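Local coordinates for protein escrt-iii (Sulfolobus solfataricus, PDB 2XVC) that probably acts in archaeal cytokinesis as an ESCRT-III component, through a winged-helix domain linked to the recruitment of ESCRT-III to membranes, at residues Leu16-Ile19 with Val20-Gly24; Lys39-Val42 with Val43-Glu47. All coordinates share one frame; numbering follows the deposited sequence.

Contact 1: residues Leu16-Ile19 with Val20-Gly24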
ATOM      1  N   LEU A  16      -1.395   4.683   3.524  1.00 40.85           N
ATOM      2  CA  LEU A  16      -1.141   5.914   2.776  1.00 40.84           C
ATOM      3  C   LEU A  16      -0.031   6.728   3.425  1.00 40.69           C
ATOM      4  O   LEU A  16       0.845   7.238   2.738  1.00 40.63           O
ATOM      5  CB  LEU A  16      -2.418   6.755   2.638  1.00 40.78           C
ATOM      6  CG  LEU A  16      -2.315   8.061   1.838  1.00 41.41           C
ATOM      7  CD1 LEU A  16      -1.925   7.794   0.394  1.00 41.01           C
ATOM      8  CD2 LEU A  16      -3.623   8.838   1.893  1.00 41.40           C
ATOM      9  N   ASP A  17      -0.070   6.845   4.750  1.00 40.80           N
ATOM     10  CA  ASP A  17       0.997   7.525   5.486  1.00 41.15           C
ATOM     11  C   ASP A  17       2.342   6.830   5.260  1.00 40.42           C
ATOM     12  O   ASP A  17       3.354   7.491   5.045  1.00 40.32           O
ATOM     13  CB  ASP A  17       0.683   7.598   6.987  1.00 41.65           C
ATOM     14  CG  ASP A  17      -0.367   8.655   7.328  1.00 44.29           C
ATOM     15  OD1 ASP A  17      -0.677   9.523   6.482  1.00 46.46           O
ATOM     16  OD2 ASP A  17      -0.882   8.618   8.466  1.00 47.90           O
ATOM     17  N   TYR A  18       2.344   5.499   5.302  1.00 39.98           N
ATOM     18  CA  TYR A  18       3.567   4.732   5.046  1.00 39.68           C
ATOM     19  C   TYR A  18       4.126   5.018   3.650  1.00 39.54           C
ATOM     20  O   TYR A  18       5.319   5.257   3.493  1.00 39.28           O
ATOM     21  CB  TYR A  18       3.327   3.226   5.217  1.00 39.43           C
ATOM     22  CG  TYR A  18       4.536   2.395   4.833  1.00 38.94           C
ATOM     23  CD1 TYR A  18       5.525   2.096   5.770  1.00 38.28           C
ATOM     24  CD2 TYR A  18       4.697   1.924   3.529  1.00 38.73           C
ATOM     25  CE1 TYR A  18       6.650   1.339   5.414  1.00 38.92           C
ATOM     26  CE2 TYR A  18       5.812   1.169   3.164  1.00 38.57           C
ATOM     27  CZ  TYR A  18       6.778   0.878   4.113  1.00 38.51           C
ATOM     28  OH  TYR A  18       7.867   0.126   3.754  1.00 39.25           O
ATOM     29  N   ILE A  19       3.245   4.998   2.651  1.00 39.70           N
ATOM     30  CA  ILE A  19       3.616   5.249   1.263  1.00 40.13           C
ATOM     31  C   ILE A  19       4.244   6.635   1.092  1.00 40.51           C
ATOM     32  O   ILE A  19       5.304   6.771   0.480  1.00 40.26           O
ATOM     33  CB  ILE A  19       2.396   5.087   0.324  1.00 40.32           C
ATOM     34  CG1 ILE A  19       2.028   3.609   0.180  1.00 40.22           C
ATOM     35  CG2 ILE A  19       2.673   5.711  -1.036  1.00 40.13           C
ATOM     36  CD1 ILE A  19       0.607   3.379  -0.312  1.00 41.25           C
ATOM     37  N   VAL A  20       3.595   7.656   1.641  1.00 41.17           N
ATOM     38  CA  VAL A  20       4.126   9.021   1.568  1.00 41.88           C
ATOM     39  C   VAL A  20       5.495   9.092   2.248  1.00 42.20           C
ATOM     40  O   VAL A  20       6.467   9.572   1.655  1.00 42.36           O
ATOM     41  CB  VAL A  20       3.138  10.043   2.170  1.00 42.04           C
ATOM     42  CG1 VAL A  20       3.791  11.411   2.331  1.00 42.58           C
ATOM     43  CG2 VAL A  20       1.882  10.140   1.303  1.00 42.19           C
ATOM     44  N   ASN A  21       5.577   8.573   3.469  1.00 42.56           N
ATOM     45  CA  ASN A  21       6.841   8.538   4.210  1.00 43.21           C
ATOM     46  C   ASN A  21       7.936   7.694   3.545  1.00 42.82           C
ATOM     47  O   ASN A  21       9.123   7.928   3.769  1.00 43.03           O
ATOM     48  CB  ASN A  21       6.602   8.094   5.661  1.00 43.81           C
ATOM     49  CG  ASN A  21       5.807   9.128   6.465  1.00 46.32           C
ATOM     50  OD1 ASN A  21       5.923  10.335   6.232  1.00 49.43           O
ATOM     51  ND2 ASN A  21       4.994   8.657   7.408  1.00 48.38           N
ATOM     52  N   ASN A  22       7.536   6.732   2.715  1.00 42.14           N
ATOM     53  CA  ASN A  22       8.482   5.875   2.006  1.00 41.78           C
ATOM     54  C   ASN A  22       8.860   6.441   0.630  1.00 41.28           C
ATOM     55  O   ASN A  22       9.439   5.740  -0.201  1.00 41.54           O
ATOM     56  CB  ASN A  22       7.912   4.453   1.876  1.00 41.76           C
ATOM     57  CG  ASN A  22       8.995   3.382   1.763  1.00 43.60           C
ATOM     58  OD1 ASN A  22      10.035   3.465   2.418  1.00 45.57           O
ATOM     59  ND2 ASN A  22       8.744   2.362   0.939  1.00 43.02           N
ATOM     60  N   GLY A  23       8.542   7.711   0.394  1.00 40.58           N
ATOM     61  CA  GLY A  23       8.851   8.369  -0.879  1.00 40.00           C
ATOM     62  C   GLY A  23       7.980   7.939  -2.060  1.00 39.63           C
ATOM     63  O   GLY A  23       8.423   7.982  -3.211  1.00 39.64           O
ATOM     64  N   GLY A  24       6.741   7.535  -1.778  1.00 38.87           N
ATOM     65  CA  GLY A  24       5.815   7.069  -2.820  1.00 38.18           C
ATOM     66  C   GLY A  24       6.202   5.723  -3.408  1.00 37.82           C
ATOM     67  O   GLY A  24       6.100   5.508  -4.617  1.00 37.47           O
TER
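V20 N and N21 N close the last regular turns of helix 12-21 with nearly straight bonds back to L16 O (3.0 Å) and D17 O (2.9 Å). N22 is the first residue to leave helical backbone angles, and its N-H makes two weak bonds, to Y18 O at 2.8 Å and to I19 O. A Schellman motif ends the helix, G24 N bonding to I19 O at 2.8 Å around an inner bond from G23 N to V20 O of 3.1 Å. G23 is its C-prime residue, with a phi of 73° that glycine adopts easily.

The side chains of Y18 and N22 run alongside each other. With CG of Y18 opposite its backbone N (chi1 175°), the ring passes beneath N22, whose CB lies over the outer part of one face, 4.1 Å from the plane. The N22 amide, turned 35° from the ring plane, is short enough for ND2 to bond F25 O just beyond the turn. Tyrosine suits its place because the flat ring offers N22 a face and also meets F31 (edge-to-face) and Y35. With an alanine in place of Y18, N22 CB would probably lose the surface it rests on and F31 an edge-to-face partner. The N22 amide thus ties the turn to strand 25-27, and the Y18 ring ties the last helical turn to helix 28-35.

Contact 2: residues Lys39-Val42 with Val43-Glu47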
ATOM      1  N   LYS A  39      -0.434 -10.304   1.843  1.00 43.40           N
ATOM      2  CA  LYS A  39      -0.269  -9.643   0.544  1.00 44.03           C
ATOM      3  C   LYS A  39      -1.604  -9.205  -0.057  1.00 44.22           C
ATOM      4  O   LYS A  39      -1.715  -8.097  -0.576  1.00 44.35           O
ATOM      5  CB  LYS A  39       0.495 -10.531  -0.453  1.00 43.97           C
ATOM      6  CG  LYS A  39       1.991 -10.657  -0.158  1.00 45.27           C
ATOM      7  CD  LYS A  39       2.789 -11.268  -1.328  1.00 47.65           C
ATOM      8  CE  LYS A  39       2.847 -10.316  -2.548  1.00 48.24           C
ATOM      9  NZ  LYS A  39       4.008 -10.560  -3.464  1.00 47.76           N
ATOM     10  N   GLN A  40      -2.617 -10.067   0.031  1.00 44.61           N
ATOM     11  CA  GLN A  40      -3.934  -9.753  -0.536  1.00 45.18           C
ATOM     12  C   GLN A  40      -4.656  -8.656   0.251  1.00 44.40           C
ATOM     13  O   GLN A  40      -5.484  -7.939  -0.305  1.00 44.04           O
ATOM     14  CB  GLN A  40      -4.809 -11.013  -0.700  1.00 45.85           C
ATOM     15  CG  GLN A  40      -5.240 -11.695   0.603  1.00 49.37           C
ATOM     16  CD  GLN A  40      -4.232 -12.729   1.137  1.00 54.32           C
ATOM     17  OE1 GLN A  40      -3.094 -12.855   0.643  1.00 55.85           O
ATOM     18  NE2 GLN A  40      -4.655 -13.475   2.165  1.00 55.84           N
ATOM     19  N   GLU A  41      -4.328  -8.523   1.536  1.00 43.79           N
ATOM     20  CA  GLU A  41      -4.852  -7.420   2.335  1.00 43.38           C
ATOM     21  C   GLU A  41      -4.205  -6.082   1.937  1.00 42.36           C
ATOM     22  O   GLU A  41      -4.885  -5.060   1.880  1.00 41.84           O
ATOM     23  CB  GLU A  41      -4.710  -7.700   3.838  1.00 43.72           C
ATOM     24  CG  GLU A  41      -5.186  -6.562   4.762  1.00 46.49           C
ATOM     25  CD  GLU A  41      -6.670  -6.215   4.611  1.00 50.23           C
ATOM     26  OE1 GLU A  41      -7.466  -7.087   4.183  1.00 52.30           O
ATOM     27  OE2 GLU A  41      -7.042  -5.061   4.936  1.00 52.42           O
ATOM     28  N   VAL A  42      -2.903  -6.100   1.647  1.00 41.48           N
ATOM     29  CA  VAL A  42      -2.208  -4.909   1.137  1.00 40.80           C
ATOM     30  C   VAL A  42      -2.825  -4.473  -0.196  1.00 40.89           C
ATOM     31  O   VAL A  42      -3.121  -3.300  -0.392  1.00 40.86           O
ATOM     32  CB  VAL A  42      -0.677  -5.140   0.981  1.00 40.52           C
ATOM     33  CG1 VAL A  42       0.006  -3.916   0.377  1.00 39.04           C
ATOM     34  CG2 VAL A  42      -0.049  -5.468   2.322  1.00 40.09           C
ATOM     35  N   VAL A  43      -3.030  -5.433  -1.093  1.00 41.36           N
ATOM     36  CA  VAL A  43      -3.646  -5.192  -2.403  1.00 41.72           C
ATOM     37  C   VAL A  43      -5.050  -4.606  -2.243  1.00 42.24           C
ATOM     38  O   VAL A  43      -5.388  -3.613  -2.889  1.00 42.03           O
ATOM     39  CB  VAL A  43      -3.689  -6.493  -3.247  1.00 41.64           C
ATOM     40  CG1 VAL A  43      -4.610  -6.346  -4.473  1.00 41.79           C
ATOM     41  CG2 VAL A  43      -2.278  -6.886  -3.679  1.00 41.59           C
ATOM     42  N   LYS A  44      -5.840  -5.218  -1.361  1.00 42.62           N
ATOM     43  CA  LYS A  44      -7.179  -4.741  -1.025  1.00 43.76           C
ATOM     44  C   LYS A  44      -7.162  -3.279  -0.556  1.00 43.64           C
ATOM     45  O   LYS A  44      -7.972  -2.471  -1.018  1.00 43.67           O
ATOM     46  CB  LYS A  44      -7.806  -5.665   0.032  1.00 44.23           C
ATOM     47  CG  LYS A  44      -9.209  -5.294   0.515  1.00 46.78           C
ATOM     48  CD  LYS A  44      -9.747  -6.415   1.413  1.00 50.84           C
ATOM     49  CE  LYS A  44     -10.673  -5.882   2.500  1.00 53.18           C
ATOM     50  NZ  LYS A  44     -12.058  -5.677   1.983  1.00 56.09           N
ATOM     51  N   LEU A  45      -6.232  -2.934   0.340  1.00 43.46           N
ATOM     52  CA  LEU A  45      -6.114  -1.551   0.824  1.00 43.09           C
ATOM     53  C   LEU A  45      -5.674  -0.578  -0.272  1.00 42.96           C
ATOM     54  O   LEU A  45      -6.158   0.556  -0.327  1.00 42.78           O
ATOM     55  CB  LEU A  45      -5.172  -1.456   2.032  1.00 43.16           C
ATOM     56  CG  LEU A  45      -5.595  -2.143   3.336  1.00 43.39           C
ATOM     57  CD1 LEU A  45      -4.411  -2.290   4.272  1.00 43.12           C
ATOM     58  CD2 LEU A  45      -6.749  -1.409   4.022  1.00 43.83           C
ATOM     59  N   LEU A  46      -4.764  -1.020  -1.140  1.00 42.86           N
ATOM     60  CA  LEU A  46      -4.314  -0.196  -2.264  1.00 42.88           C
ATOM     61  C   LEU A  46      -5.448   0.095  -3.231  1.00 43.26           C
ATOM     62  O   LEU A  46      -5.559   1.211  -3.736  1.00 43.02           O
ATOM     63  CB  LEU A  46      -3.171  -0.866  -3.028  1.00 42.74           C
ATOM     64  CG  LEU A  46      -1.755  -0.817  -2.458  1.00 42.42           C
ATOM     65  CD1 LEU A  46      -0.869  -1.728  -3.290  1.00 40.65           C
ATOM     66  CD2 LEU A  46      -1.209   0.607  -2.438  1.00 41.03           C
ATOM     67  N   GLU A  47      -6.276  -0.917  -3.494  1.00 43.86           N
ATOM     68  CA  GLU A  47      -7.423  -0.766  -4.389  1.00 44.79           C
ATOM     69  C   GLU A  47      -8.424   0.256  -3.866  1.00 44.96           C
ATOM     70  O   GLU A  47      -8.938   1.062  -4.637  1.00 45.40           O
ATOM     71  CB  GLU A  47      -8.115  -2.108  -4.653  1.00 45.01           C
ATOM     72  CG  GLU A  47      -7.280  -3.102  -5.467  1.00 46.20           C
ATOM     73  CD  GLU A  47      -6.878  -2.590  -6.852  1.00 48.06           C
ATOM     74  OE1 GLU A  47      -7.496  -1.630  -7.369  1.00 48.93           O
ATOM     75  OE2 GLU A  47      -5.933  -3.161  -7.433  1.00 49.41           O
TER
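V42 and L46, one turn apart on helix 39-51, provide the apolar contact, with V42 CG1 lying 4.4 Å from L46 CD1. Beyond each other they reach the core: V42 meets F31 and L26, while L46 packs on L15 of helix 12-21. Branched aliphatic side chains suit this buried face.

As in any regular alpha-helix, V43 N, K44 N, L45 N and L46 N bond in turn to K39 O, Q40 O, E41 O and V42 O, at 2.9 to 3.0 Å. Helices 28-35 and 39-51 form the helix-turn-helix of the winged-helix fold, in which 39-51 corresponds by topology to the recognition helix of DNA-binding relatives, though this is no evidence of DNA binding here.

Of the charged side chains, E41 and K44 lie toward solvent. E41 bends at chi2 (61°), which swings its carboxylate toward the C-terminal end of the helix, OE2 lying 3.6 Å from L45 CG and OE1 3.7 Å from K44 CD. It thus meets aliphatic parts of its neighbours, and K44 NZ stays 5.3 Å from E41 OE1, a mild attraction at most. K39, at the edge of the apolar face, joins helix 39-51 to helix 28-35 by a salt bridge from NZ to E29.

Contact 1 closes helix 12-21 and contact 2 opens helix 39-51. The two lie on opposite sides of the chain's centre, their own centres about 15 Å apart. They still touch, I19 CD1 lying 3.9 Å from L46 CD2 where the two helices pack. Each mixes buried and exposed residues, but contact 2 is nearer the middle of the domain, and V42, L45 and L46 line its core. Contact 1 lies further out, where a helix must stop and glycines and an asparagine shape the turn. Its chemistry is that of termination; in contact 2 the backbone pattern simply continues, and the buried side chains are apolar, while E41 and K44 lie toward solvent.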